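Local coordinates for protein glucose-resistance amylase regulator (Weissella paramesenteroides ATCC 33313, PDB 4RK6) that binds glucose in the cleft between two lobes and probably controls transcription by binding regulatory DNA, as a repressor of the LacI family, at residues 115-120 with 222-227; 119-124 with 192-197; 130-135 with 172-177; 203-208 with 235-240. One frame throughout, in Å; residues are numbered along the deposited sequence.

Contact 1 (115-120 with 222-227); sequences NSIVDY and VTIDGL. With GLC (alpha-D-glucopyranose), chain C.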
loop_
_atom_site.group_PDB
_atom_site.type_symbol
_atom_site.label_atom_id
_atom_site.label_comp_id
_atom_site.label_asym_id
_atom_site.label_seq_id
_atom_site.Cartn_x
_atom_site.Cartn_y
_atom_site.Cartn_z
ATOM N N ASN A 115 -19.443 -16.518 6.572
ATOM C CA ASN A 115 -20.782 -17.003 6.401
ATOM C C ASN A 115 -21.663 -16.058 5.561
ATOM O O ASN A 115 -22.464 -16.523 4.765
ATOM C CB ASN A 115 -21.404 -17.281 7.752
ATOM C CG ASN A 115 -22.658 -18.075 7.635
ATOM O OD1 ASN A 115 -22.641 -19.212 7.160
ATOM N ND2 ASN A 115 -23.778 -17.470 8.023
ATOM N N SER A 116 -21.479 -14.751 5.695
ATOM C CA SER A 116 -22.213 -13.793 4.869
ATOM C C SER A 116 -21.873 -13.987 3.388
ATOM O O SER A 116 -22.710 -13.859 2.540
ATOM C CB SER A 116 -21.957 -12.344 5.307
ATOM O OG SER A 116 -20.683 -11.863 4.899
ATOM N N ILE A 117 -20.628 -14.304 3.085
ATOM C CA ILE A 117 -20.227 -14.433 1.686
ATOM C C ILE A 117 -20.798 -15.715 1.095
ATOM O O ILE A 117 -21.321 -15.719 0.009
ATOM C CB ILE A 117 -18.689 -14.434 1.525
ATOM C CG1 ILE A 117 -18.101 -13.104 2.019
ATOM C CG2 ILE A 117 -18.320 -14.728 0.081
ATOM C CD1 ILE A 117 -16.592 -13.127 2.160
ATOM N N VAL A 118 -20.686 -16.812 1.842
ATOM C CA VAL A 118 -21.190 -18.092 1.387
ATOM C C VAL A 118 -22.701 -18.009 1.216
ATOM O O VAL A 118 -23.245 -18.467 0.223
ATOM C CB VAL A 118 -20.799 -19.200 2.387
ATOM C CG1 VAL A 118 -21.569 -20.481 2.102
ATOM C CG2 VAL A 118 -19.318 -19.456 2.345
ATOM N N ASP A 119 -23.386 -17.386 2.172
ATOM C CA ASP A 119 -24.835 -17.231 2.065
ATOM C C ASP A 119 -25.262 -16.484 0.789
ATOM O O ASP A 119 -26.190 -16.882 0.079
ATOM C CB ASP A 119 -25.377 -16.513 3.294
ATOM C CG ASP A 119 -26.818 -16.846 3.552
ATOM O OD1 ASP A 119 -27.139 -18.038 3.752
ATOM O OD2 ASP A 119 -27.632 -15.916 3.531
ATOM N N TYR A 120 -24.559 -15.397 0.509
ATOM C CA TYR A 120 -24.801 -14.605 -0.684
ATOM C C TYR A 120 -24.523 -15.399 -1.951
ATOM O O TYR A 120 -25.332 -15.406 -2.880
ATOM C CB TYR A 120 -23.935 -13.326 -0.648
ATOM C CG TYR A 120 -24.015 -12.527 -1.900
ATOM C CD1 TYR A 120 -25.222 -11.990 -2.320
ATOM C CD2 TYR A 120 -22.896 -12.313 -2.677
ATOM C CE1 TYR A 120 -25.308 -11.245 -3.492
ATOM C CE2 TYR A 120 -22.972 -11.577 -3.843
ATOM C CZ TYR A 120 -24.157 -11.051 -4.252
ATOM O OH TYR A 120 -24.178 -10.322 -5.421
ATOM N N VAL A 222 -15.776 -12.859 -4.801
ATOM C CA VAL A 222 -15.983 -11.969 -3.657
ATOM C C VAL A 222 -14.679 -11.918 -2.873
ATOM O O VAL A 222 -14.071 -12.957 -2.598
ATOM C CB VAL A 222 -17.137 -12.408 -2.731
ATOM C CG1 VAL A 222 -17.253 -11.447 -1.550
ATOM C CG2 VAL A 222 -18.453 -12.485 -3.480
ATOM N N THR A 223 -14.227 -10.719 -2.518
ATOM C CA THR A 223 -13.007 -10.579 -1.708
ATOM C C THR A 223 -13.301 -10.174 -0.270
ATOM O O THR A 223 -14.386 -9.693 0.038
ATOM C CB THR A 223 -11.999 -9.546 -2.258
ATOM O OG1 THR A 223 -12.432 -8.218 -1.937
ATOM C CG2 THR A 223 -11.808 -9.677 -3.729
ATOM N N ILE A 224 -12.315 -10.381 0.584
ATOM C CA ILE A 224 -12.351 -9.906 1.960
ATOM C C ILE A 224 -11.349 -8.785 2.134
ATOM O O ILE A 224 -10.181 -8.951 1.814
ATOM C CB ILE A 224 -12.032 -11.029 2.952
ATOM C CG1 ILE A 224 -13.159 -12.047 2.912
ATOM C CG2 ILE A 224 -11.853 -10.431 4.355
ATOM C CD1 ILE A 224 -12.837 -13.360 3.591
ATOM N N ASP A 225 -11.857 -7.639 2.621
ATOM C CA ASP A 225 -11.125 -6.475 3.127
ATOM C C ASP A 225 -11.800 -5.188 2.625
ATOM O O ASP A 225 -12.071 -4.283 3.398
ATOM C CB ASP A 225 -9.632 -6.413 2.778
ATOM C CG ASP A 225 -8.787 -7.342 3.625
ATOM O OD1 ASP A 225 -9.326 -7.941 4.587
ATOM O OD2 ASP A 225 -7.591 -7.512 3.288
ATOM N N GLY A 226 -12.008 -5.093 1.321
ATOM C CA GLY A 226 -12.712 -3.971 0.736
ATOM C C GLY A 226 -11.919 -2.686 0.631
ATOM O O GLY A 226 -12.501 -1.603 0.679
ATOM N N LEU A 227 -10.604 -2.804 0.484
ATOM C CA LEU A 227 -9.730 -1.642 0.292
ATOM C C LEU A 227 -9.739 -1.156 -1.177
ATOM O O LEU A 227 -10.521 -1.656 -2.004
ATOM C CB LEU A 227 -8.340 -1.940 0.823
ATOM C CG LEU A 227 -8.290 -2.209 2.343
ATOM C CD1 LEU A 227 -6.938 -2.786 2.719
ATOM C CD2 LEU A 227 -8.594 -0.947 3.128
HETATM C C1 GLC C . -4.696 -10.212 7.918
HETATM C C2 GLC C . -5.918 -9.757 8.715
HETATM C C3 GLC C . -7.231 -10.066 8.025
HETATM C C4 GLC C . -7.151 -9.640 6.556
HETATM C C5 GLC C . -6.017 -10.428 5.899
HETATM C C6 GLC C . -5.843 -10.053 4.430
HETATM O O1 GLC C . -4.529 -11.552 8.176
HETATM O O2 GLC C . -5.951 -10.393 9.992
HETATM O O3 GLC C . -8.217 -9.311 8.720
HETATM O O4 GLC C . -8.382 -9.850 5.932
HETATM O O5 GLC C . -4.790 -10.119 6.508
HETATM O O6 GLC C . -5.518 -8.706 4.287
#

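Contact 2 (119-124 with 192-197); sequences DYLIDM and AAIATA. With GLC (alpha-D-glucopyranose), chain C.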
loop_
_atom_site.group_PDB
_atom_site.type_symbol
_atom_site.label_atom_id
_atom_site.label_comp_id
_atom_site.label_asym_id
_atom_site.label_seq_id
_atom_site.Cartn_x
_atom_site.Cartn_y
_atom_site.Cartn_z
ATOM N N ASP A 119 -23.386 -17.386 2.172
ATOM C CA ASP A 119 -24.835 -17.231 2.065
ATOM C C ASP A 119 -25.262 -16.484 0.789
ATOM O O ASP A 119 -26.190 -16.882 0.079
ATOM C CB ASP A 119 -25.377 -16.513 3.294
ATOM C CG ASP A 119 -26.818 -16.846 3.552
ATOM O OD1 ASP A 119 -27.139 -18.038 3.752
ATOM O OD2 ASP A 119 -27.632 -15.916 3.531
ATOM N N TYR A 120 -24.559 -15.397 0.509
ATOM C CA TYR A 120 -24.801 -14.605 -0.684
ATOM C C TYR A 120 -24.523 -15.399 -1.951
ATOM O O TYR A 120 -25.332 -15.406 -2.880
ATOM C CB TYR A 120 -23.935 -13.326 -0.648
ATOM C CG TYR A 120 -24.015 -12.527 -1.900
ATOM C CD1 TYR A 120 -25.222 -11.990 -2.320
ATOM C CD2 TYR A 120 -22.896 -12.313 -2.677
ATOM C CE1 TYR A 120 -25.308 -11.245 -3.492
ATOM C CE2 TYR A 120 -22.972 -11.577 -3.843
ATOM C CZ TYR A 120 -24.157 -11.051 -4.252
ATOM O OH TYR A 120 -24.178 -10.322 -5.421
ATOM N N LEU A 121 -23.379 -16.068 -2.017
ATOM C CA LEU A 121 -23.044 -16.806 -3.227
ATOM C C LEU A 121 -24.042 -17.940 -3.503
ATOM O O LEU A 121 -24.424 -18.151 -4.644
ATOM C CB LEU A 121 -21.626 -17.367 -3.160
ATOM C CG LEU A 121 -20.518 -16.306 -3.335
ATOM C CD1 LEU A 121 -19.144 -16.916 -3.133
ATOM C CD2 LEU A 121 -20.597 -15.629 -4.680
ATOM N N ILE A 122 -24.466 -18.634 -2.455
ATOM C CA ILE A 122 -25.476 -19.697 -2.596
ATOM C C ILE A 122 -26.835 -19.109 -3.013
ATOM O O ILE A 122 -27.520 -19.662 -3.873
ATOM C CB ILE A 122 -25.586 -20.533 -1.301
ATOM C CG1 ILE A 122 -24.309 -21.376 -1.146
ATOM C CG2 ILE A 122 -26.845 -21.409 -1.286
ATOM C CD1 ILE A 122 -24.209 -22.019 0.217
ATOM N N ASP A 123 -27.216 -17.985 -2.427
ATOM C CA ASP A 123 -28.427 -17.248 -2.852
ATOM C C ASP A 123 -28.365 -16.852 -4.343
ATOM O O ASP A 123 -29.386 -16.799 -5.022
ATOM C CB ASP A 123 -28.633 -15.991 -2.002
ATOM C CG ASP A 123 -29.197 -16.278 -0.613
ATOM O OD1 ASP A 123 -29.545 -17.432 -0.317
ATOM O OD2 ASP A 123 -29.280 -15.329 0.194
HETATM N N MSE A 124 -27.157 -16.577 -4.840
HETATM C CA MSE A 124 -26.951 -16.207 -6.238
HETATM C C MSE A 124 -26.799 -17.421 -7.131
HETATM O O MSE A 124 -26.523 -17.276 -8.316
HETATM C CB MSE A 124 -25.720 -15.302 -6.345
HETATM C CG MSE A 124 -25.868 -13.941 -5.682
HETATM SE SE MSE A 124 -27.252 -12.813 -6.508
HETATM C CE MSE A 124 -26.108 -12.106 -7.955
ATOM N N ALA A 192 -17.462 -19.890 -8.510
ATOM C CA ALA A 192 -17.177 -18.714 -7.684
ATOM C C ALA A 192 -15.968 -18.972 -6.825
ATOM O O ALA A 192 -15.687 -20.107 -6.418
ATOM C CB ALA A 192 -18.360 -18.363 -6.809
ATOM N N ALA A 193 -15.229 -17.904 -6.563
ATOM C CA ALA A 193 -14.074 -17.949 -5.703
ATOM C C ALA A 193 -14.189 -16.856 -4.643
ATOM O O ALA A 193 -14.548 -15.725 -4.942
ATOM C CB ALA A 193 -12.803 -17.764 -6.511
ATOM N N ILE A 194 -13.929 -17.230 -3.402
ATOM C CA ILE A 194 -13.852 -16.294 -2.296
ATOM C C ILE A 194 -12.375 -16.023 -2.095
ATOM O O ILE A 194 -11.593 -16.924 -1.784
ATOM C CB ILE A 194 -14.465 -16.871 -1.012
ATOM C CG1 ILE A 194 -15.948 -17.174 -1.242
ATOM C CG2 ILE A 194 -14.287 -15.887 0.125
ATOM C CD1 ILE A 194 -16.650 -17.899 -0.121
ATOM N N ALA A 195 -11.973 -14.778 -2.293
ATOM C CA ALA A 195 -10.574 -14.393 -2.195
ATOM C C ALA A 195 -10.262 -13.875 -0.802
ATOM O O ALA A 195 -10.954 -12.974 -0.324
ATOM C CB ALA A 195 -10.296 -13.314 -3.239
ATOM N N THR A 196 -9.205 -14.378 -0.153
ATOM C CA THR A 196 -8.958 -14.026 1.253
ATOM C C THR A 196 -8.396 -12.614 1.440
ATOM O O THR A 196 -8.304 -12.127 2.568
ATOM C CB THR A 196 -7.999 -15.008 1.971
ATOM O OG1 THR A 196 -6.697 -14.961 1.366
ATOM C CG2 THR A 196 -8.547 -16.382 1.942
ATOM N N ALA A 197 -8.006 -11.974 0.341
ATOM C CA ALA A 197 -7.617 -10.562 0.363
ATOM C C ALA A 197 -7.906 -9.953 -0.979
ATOM O O ALA A 197 -8.039 -10.663 -1.980
ATOM C CB ALA A 197 -6.156 -10.400 0.723
HETATM C C1 GLC C . -4.696 -10.212 7.918
HETATM C C2 GLC C . -5.918 -9.757 8.715
HETATM C C3 GLC C . -7.231 -10.066 8.025
HETATM C C4 GLC C . -7.151 -9.640 6.556
HETATM C C5 GLC C . -6.017 -10.428 5.899
HETATM C C6 GLC C . -5.843 -10.053 4.430
HETATM O O1 GLC C . -4.529 -11.552 8.176
HETATM O O2 GLC C . -5.951 -10.393 9.992
HETATM O O3 GLC C . -8.217 -9.311 8.720
HETATM O O4 GLC C . -8.382 -9.850 5.932
HETATM O O5 GLC C . -4.790 -10.119 6.508
HETATM O O6 GLC C . -5.518 -8.706 4.287
#

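Contact 3 (130-135 with 172-177); sequences ALVGDT and YETGYT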
loop_
_atom_site.group_PDB
_atom_site.type_symbol
_atom_site.label_atom_id
_atom_site.label_comp_id
_atom_site.label_asym_id
_atom_site.label_seq_id
_atom_site.Cartn_x
_atom_site.Cartn_y
_atom_site.Cartn_z
ATOM N N ALA A 130 -14.703 -22.036 -4.477
ATOM C CA ALA A 130 -13.329 -22.121 -4.021
ATOM C C ALA A 130 -12.998 -21.006 -3.010
ATOM O O ALA A 130 -13.500 -19.889 -3.130
ATOM C CB ALA A 130 -12.378 -22.056 -5.188
ATOM N N LEU A 131 -12.160 -21.339 -2.028
ATOM C CA LEU A 131 -11.484 -20.358 -1.196
ATOM C C LEU A 131 -10.062 -20.249 -1.716
ATOM O O LEU A 131 -9.330 -21.243 -1.785
ATOM C CB LEU A 131 -11.499 -20.780 0.287
ATOM C CG LEU A 131 -10.863 -19.782 1.263
ATOM C CD1 LEU A 131 -11.740 -18.556 1.426
ATOM C CD2 LEU A 131 -10.653 -20.418 2.630
ATOM N N VAL A 132 -9.672 -19.031 -2.098
ATOM C CA VAL A 132 -8.361 -18.778 -2.710
ATOM C C VAL A 132 -7.624 -17.716 -1.917
ATOM O O VAL A 132 -8.173 -16.669 -1.627
ATOM C CB VAL A 132 -8.468 -18.319 -4.191
ATOM C CG1 VAL A 132 -7.088 -18.109 -4.788
ATOM C CG2 VAL A 132 -9.243 -19.347 -5.007
ATOM N N GLY A 133 -6.384 -18.002 -1.547
ATOM C CA GLY A 133 -5.583 -17.094 -0.766
ATOM C C GLY A 133 -4.811 -17.845 0.294
ATOM O O GLY A 133 -4.142 -18.840 -0.001
ATOM N N ASP A 134 -4.884 -17.361 1.522
ATOM C CA ASP A 134 -4.216 -18.026 2.636
ATOM C C ASP A 134 -5.128 -19.140 3.180
ATOM O O ASP A 134 -6.014 -18.897 3.988
ATOM C CB ASP A 134 -3.798 -17.001 3.693
ATOM C CG ASP A 134 -2.950 -17.610 4.795
ATOM O OD1 ASP A 134 -2.792 -18.836 4.810
ATOM O OD2 ASP A 134 -2.429 -16.863 5.635
ATOM N N THR A 135 -4.906 -20.363 2.689
ATOM C CA THR A 135 -5.779 -21.507 2.994
ATOM C C THR A 135 -5.015 -22.667 3.638
ATOM O O THR A 135 -5.591 -23.725 3.864
ATOM C CB THR A 135 -6.477 -22.066 1.742
ATOM O OG1 THR A 135 -5.529 -22.730 0.899
ATOM C CG2 THR A 135 -7.176 -20.984 0.940
ATOM N N TYR A 172 -1.295 -11.289 -4.862
ATOM C CA TYR A 172 -1.736 -11.273 -6.245
ATOM C C TYR A 172 -1.355 -12.573 -6.967
ATOM O O TYR A 172 -2.160 -13.149 -7.677
ATOM C CB TYR A 172 -1.100 -10.084 -6.934
ATOM C CG TYR A 172 -1.305 -10.033 -8.432
ATOM C CD1 TYR A 172 -2.426 -9.424 -8.977
ATOM C CD2 TYR A 172 -0.347 -10.552 -9.305
ATOM C CE1 TYR A 172 -2.602 -9.352 -10.354
ATOM C CE2 TYR A 172 -0.523 -10.500 -10.682
ATOM C CZ TYR A 172 -1.652 -9.897 -11.204
ATOM O OH TYR A 172 -1.831 -9.830 -12.561
ATOM N N GLU A 173 -0.113 -13.000 -6.771
ATOM C CA GLU A 173 0.408 -14.180 -7.438
ATOM C C GLU A 173 -0.400 -15.429 -7.080
ATOM O O GLU A 173 -0.678 -16.256 -7.937
ATOM C CB GLU A 173 1.879 -14.378 -7.059
ATOM C CG GLU A 173 2.828 -13.365 -7.718
ATOM C CD GLU A 173 2.882 -11.971 -7.065
ATOM O OE1 GLU A 173 2.350 -11.753 -5.938
ATOM O OE2 GLU A 173 3.480 -11.061 -7.701
ATOM N N THR A 174 -0.809 -15.541 -5.820
ATOM C CA THR A 174 -1.634 -16.676 -5.409
ATOM C C THR A 174 -2.977 -16.661 -6.128
ATOM O O THR A 174 -3.466 -17.690 -6.594
ATOM C CB THR A 174 -1.782 -16.719 -3.888
ATOM O OG1 THR A 174 -0.514 -17.059 -3.290
ATOM C CG2 THR A 174 -2.874 -17.705 -3.444
ATOM N N GLY A 175 -3.602 -15.498 -6.246
ATOM C CA GLY A 175 -4.820 -15.449 -7.030
ATOM C C GLY A 175 -4.609 -15.826 -8.494
ATOM O O GLY A 175 -5.417 -16.544 -9.084
ATOM N N TYR A 176 -3.549 -15.292 -9.083
ATOM C CA TYR A 176 -3.263 -15.520 -10.490
ATOM C C TYR A 176 -2.984 -16.997 -10.755
ATOM O O TYR A 176 -3.523 -17.598 -11.707
ATOM C CB TYR A 176 -2.070 -14.679 -10.932
ATOM C CG TYR A 176 -1.984 -14.546 -12.436
ATOM C CD1 TYR A 176 -1.406 -15.547 -13.212
ATOM C CD2 TYR A 176 -2.502 -13.430 -13.091
ATOM C CE1 TYR A 176 -1.345 -15.433 -14.594
ATOM C CE2 TYR A 176 -2.453 -13.309 -14.467
ATOM C CZ TYR A 176 -1.870 -14.319 -15.223
ATOM O OH TYR A 176 -1.833 -14.214 -16.596
ATOM N N THR A 177 -2.143 -17.578 -9.908
ATOM C CA THR A 177 -1.727 -18.976 -10.112
ATOM C C THR A 177 -2.817 -19.977 -9.797
ATOM O O THR A 177 -2.807 -21.093 -10.343
ATOM C CB THR A 177 -0.432 -19.337 -9.328
ATOM O OG1 THR A 177 -0.616 -19.231 -7.908
ATOM C CG2 THR A 177 0.725 -18.467 -9.756
#

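Contact 4 (203-208 with 235-240); sequences GLINAM and PKLTTV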
loop_
_atom_site.group_PDB
_atom_site.type_symbol
_atom_site.label_atom_id
_atom_site.label_comp_id
_atom_site.label_asym_id
_atom_site.label_seq_id
_atom_site.Cartn_x
_atom_site.Cartn_y
_atom_site.Cartn_z
ATOM N N GLY A 203 -5.725 -10.743 -8.800
ATOM C CA GLY A 203 -4.953 -11.803 -9.485
ATOM C C GLY A 203 -5.853 -12.703 -10.283
ATOM O O GLY A 203 -5.554 -13.048 -11.415
ATOM N N LEU A 204 -6.969 -13.081 -9.679
ATOM C CA LEU A 204 -7.971 -13.894 -10.352
ATOM C C LEU A 204 -8.547 -13.191 -11.591
ATOM O O LEU A 204 -8.677 -13.800 -12.669
ATOM C CB LEU A 204 -9.110 -14.192 -9.392
ATOM C CG LEU A 204 -8.798 -15.236 -8.312
ATOM C CD1 LEU A 204 -9.826 -15.132 -7.203
ATOM C CD2 LEU A 204 -8.830 -16.620 -8.920
ATOM N N ILE A 205 -8.893 -11.910 -11.453
ATOM C CA ILE A 205 -9.417 -11.150 -12.584
ATOM C C ILE A 205 -8.420 -11.158 -13.745
ATOM O O ILE A 205 -8.785 -11.430 -14.903
ATOM C CB ILE A 205 -9.729 -9.699 -12.180
ATOM C CG1 ILE A 205 -11.014 -9.652 -11.353
ATOM C CG2 ILE A 205 -9.829 -8.810 -13.420
ATOM C CD1 ILE A 205 -11.298 -8.267 -10.814
ATOM N N ASN A 206 -7.163 -10.877 -13.440
ATOM C CA ASN A 206 -6.158 -10.804 -14.490
ATOM C C ASN A 206 -5.878 -12.158 -15.123
ATOM O O ASN A 206 -5.646 -12.213 -16.328
ATOM C CB ASN A 206 -4.867 -10.137 -13.994
ATOM C CG ASN A 206 -4.995 -8.633 -13.937
ATOM O OD1 ASN A 206 -6.014 -8.085 -14.330
ATOM N ND2 ASN A 206 -3.974 -7.962 -13.467
ATOM N N ALA A 207 -5.876 -13.229 -14.327
ATOM C CA ALA A 207 -5.610 -14.556 -14.889
ATOM C C ALA A 207 -6.714 -14.886 -15.873
ATOM O O ALA A 207 -6.455 -15.393 -16.974
ATOM C CB ALA A 207 -5.521 -15.612 -13.801
HETATM N N MSE A 208 -7.955 -14.571 -15.503
HETATM C CA MSE A 208 -9.079 -14.860 -16.415
HETATM C C MSE A 208 -8.941 -14.051 -17.681
HETATM O O MSE A 208 -9.037 -14.615 -18.805
HETATM C CB MSE A 208 -10.455 -14.623 -15.778
HETATM C CG MSE A 208 -10.735 -15.433 -14.506
HETATM SE SE MSE A 208 -10.457 -17.398 -14.672
HETATM C CE MSE A 208 -12.092 -17.665 -15.710
ATOM N N PRO A 235 -13.700 -5.984 -13.643
ATOM C CA PRO A 235 -14.833 -5.344 -12.959
ATOM C C PRO A 235 -14.558 -4.991 -11.509
ATOM O O PRO A 235 -13.731 -5.649 -10.841
ATOM C CB PRO A 235 -15.896 -6.451 -12.985
ATOM C CG PRO A 235 -15.095 -7.716 -12.913
ATOM C CD PRO A 235 -13.904 -7.435 -13.791
ATOM N N LYS A 236 -15.255 -3.974 -10.995
ATOM C CA LYS A 236 -15.142 -3.638 -9.576
ATOM C C LYS A 236 -15.542 -4.862 -8.749
ATOM O O LYS A 236 -16.498 -5.572 -9.088
ATOM C CB LYS A 236 -16.025 -2.438 -9.220
ATOM C CG LYS A 236 -15.549 -1.105 -9.804
ATOM C CD LYS A 236 -16.578 -0.003 -9.577
ATOM C CE LYS A 236 -16.053 1.378 -9.960
ATOM N NZ LYS A 236 -15.216 2.025 -8.905
ATOM N N LEU A 237 -14.818 -5.084 -7.666
ATOM C CA LEU A 237 -14.982 -6.304 -6.871
ATOM C C LEU A 237 -15.995 -6.159 -5.760
ATOM O O LEU A 237 -15.921 -5.249 -4.929
ATOM C CB LEU A 237 -13.634 -6.742 -6.288
ATOM C CG LEU A 237 -12.684 -7.362 -7.294
ATOM C CD1 LEU A 237 -11.240 -7.216 -6.825
ATOM C CD2 LEU A 237 -13.049 -8.836 -7.540
ATOM N N THR A 238 -16.930 -7.097 -5.764
ATOM C CA THR A 238 -17.821 -7.346 -4.629
ATOM C C THR A 238 -16.932 -7.788 -3.473
ATOM O O THR A 238 -15.969 -8.571 -3.657
ATOM C CB THR A 238 -18.856 -8.393 -5.020
ATOM O OG1 THR A 238 -19.684 -7.834 -6.056
ATOM C CG2 THR A 238 -19.741 -8.791 -3.845
ATOM N N THR A 239 -17.194 -7.245 -2.283
ATOM C CA THR A 239 -16.248 -7.386 -1.197
ATOM C C THR A 239 -16.937 -7.295 0.179
ATOM O O THR A 239 -17.958 -6.597 0.330
ATOM C CB THR A 239 -15.138 -6.316 -1.323
ATOM O OG1 THR A 239 -14.078 -6.596 -0.413
ATOM C CG2 THR A 239 -15.671 -4.886 -1.073
ATOM N N VAL A 240 -16.391 -8.011 1.163
ATOM C CA VAL A 240 -16.698 -7.726 2.576
ATOM C C VAL A 240 -15.737 -6.666 3.053
ATOM O O VAL A 240 -14.520 -6.890 3.206
ATOM C CB VAL A 240 -16.646 -8.969 3.496
ATOM C CG1 VAL A 240 -16.751 -8.570 4.978
ATOM C CG2 VAL A 240 -17.764 -9.918 3.130
#

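Contact 1 (115-120 with 222-227)
I117, on the inner side of helix 110-123, meets V222 and I224 in a purely apolar contact. Its CG2 lies 3.8 Å from V222 CG1, and the two side chains run alongside each other in opposite directions. The other branch reaches further along the strand: with CG1 beside the backbone N (chi1 -62°) and CD1 extended beyond it (chi2 168°), I117 CD1 comes 3.7 Å from I224 CG1 and 4.0 Å from I224 CD1, the two isoleucines crossing at a slant. V240 and I194, on the strands flanking 220-223, also touch I117, which therefore sits over three neighbouring strands.

The polar interactions begin where the chain turns a corner at I224. The D225 carboxylate takes one sugar hydroxyl on each oxygen: glucose O4 donates to D225 OD1 at 2.5 Å and glucose O6 donates to D225 OD2 at 2.6 Å. The two short bonds fix the rotation of the carboxylate, and Q242 NE2 grips OD1 as well. I224 CG2 packs against the sugar, 3.9 Å from glucose O4, while T22, T96 and R145 supply further hydrogen bonds to it.

A helix packed on a parallel sheet, with ligand-binding residues in the loop at the strand's C-terminal end, is typical of the periplasmic-binding-protein-like lobes of LacI-family regulators, whose effector pocket lies between them.

Contact 2 (119-124 with 192-197)
L121 and the pair A192 and I194 join the last full turn of helix 110-123 to strand 192-195, a helix-on-sheet layer of the alpha/beta periplasmic-binding-protein-like fold. The leucine side chain stands extended from the helix: CG lies beside the backbone N (chi1 -74°), and chi2 of 175° carries CD1 onward to the strand. This single methyl does most of the touching, 3.7 Å from I194 CG1, 4.0 Å from I194 CD1 and 4.0 Å from A192 CB. The second branch, L121 CD2, lies 4.1 Å from A192 CB, so the alanine methyl sits against the fork of the leucine.

The CB bond of I194 is turned to one side of L121, but the end of its side chain comes nearer: its extended CG1 arm, also beside the backbone N (chi1 -61°), reaches L121 CD1 and crosses the leucine at an angle. I129 on the adjacent strand touches both L121 and I194, and V222 touches L121 from the other neighbouring strand.

At the helix end, the CG of selenomethionine M124 lies over one face of the Y120 ring, displaced toward its rim. At the far end of the strand the chain enters the glucose pocket. T196 OG1 is hydrogen-bonded to H170 ND1, and A197, the N-cap of helix 198-210, places its CB 3.7 Å from glucose C6.

Contact 3 (130-135 with 172-177)
V132 and G133 meet T174 and G175 in a close, buried helix-on-strand packing that uses no hydrogen bond between the segments. It belongs to a beta-alpha-beta crossover of the parallel alpha/beta sheet: helix 172-182 connects strand 163-166 to strand 192-195 and passes over strand 129-132, which lies between those two in the sheet.

At G175 the helix presents bare backbone to the strand, and the CA atoms of V132 and G175 are 6.5 Å apart; those of G133 and T174 are nearer still, at 6.1 Å. V132 puts CG1 anti to the backbone N (chi1 -178°), laying that methyl against helix backbone, 4.1 Å from T174 O and 4.2 Å from G175 CA. On the same face V200 of helix 198-210 also touches V132.

G133, just after the strand, has backbone angles that call for glycine, and the chain then bends so that D134 N donates to T196 OG1 near the sugar pocket. Y172 and Y176 leave the helix away from this strand and pack on R234 of the second subunit, so the helix links the sheet to the dimer interface.

T174 divides its two branches: OG1, beside the backbone N (chi1 -69°), is hydrogen-bonded to D169 OD1, while CG2 rests 3.8 Å from G133 O and 3.9 Å from G133 CA.

Contact 4 (203-208 with 235-240)
Next to I205, which carries the packing on P235 and L237, N206 ND2 is held by two oxygens: Y172 OH and the carbonyl O of I232 from the second subunit. This amide thus ties helix 198-210 both to helix 172-182 and across the dimer.

The direct contact rests on one methyl. With chi1 at -75° and chi2 at 174°, I205 stretches away from the helix and sets its CD1 into the bend before strand 238-241, 3.6 Å from P235 O and 4.0 Å from P235 CD. L237 meets the same methyl, its CD2 3.8 Å from I205 CD1, the two side chains tip to tip. In the alpha/beta fold of this lobe the contact joins helix 198-210 to the loop that leads from the short helix 229-232 into strand 238-241; I221, on the neighbouring strand 220-223, touches both I205 and L237. The peptide bond before P235 is cis, and V215 packs on the proline ring. Further along the strand, T239 OG1 is hydrogen-bonded to T223 OG1.

Overall arrangement
After the strands and helices of the N-terminal part of the chain, helix 110-123 opens contacts 1 and 2 together, sharing D119 and Y120. The chain then makes contact 3, whose loop from 130-135 to 172-177 closes first and lies within both longer ones. Contact 2 closes at 192-197, and contact 4 opens just afterwards at 203-208. Contact 1 closes at 222-227 before contact 4 does at 235-240, so these two cross. Strands 129-132, 192-195, 220-223 and 238-241 are consecutive in the sheet. Contacts 1 and 2 pack helix 110-123 on one face; contacts 3 and 4 bring helices 172-182 and 198-210 to the other.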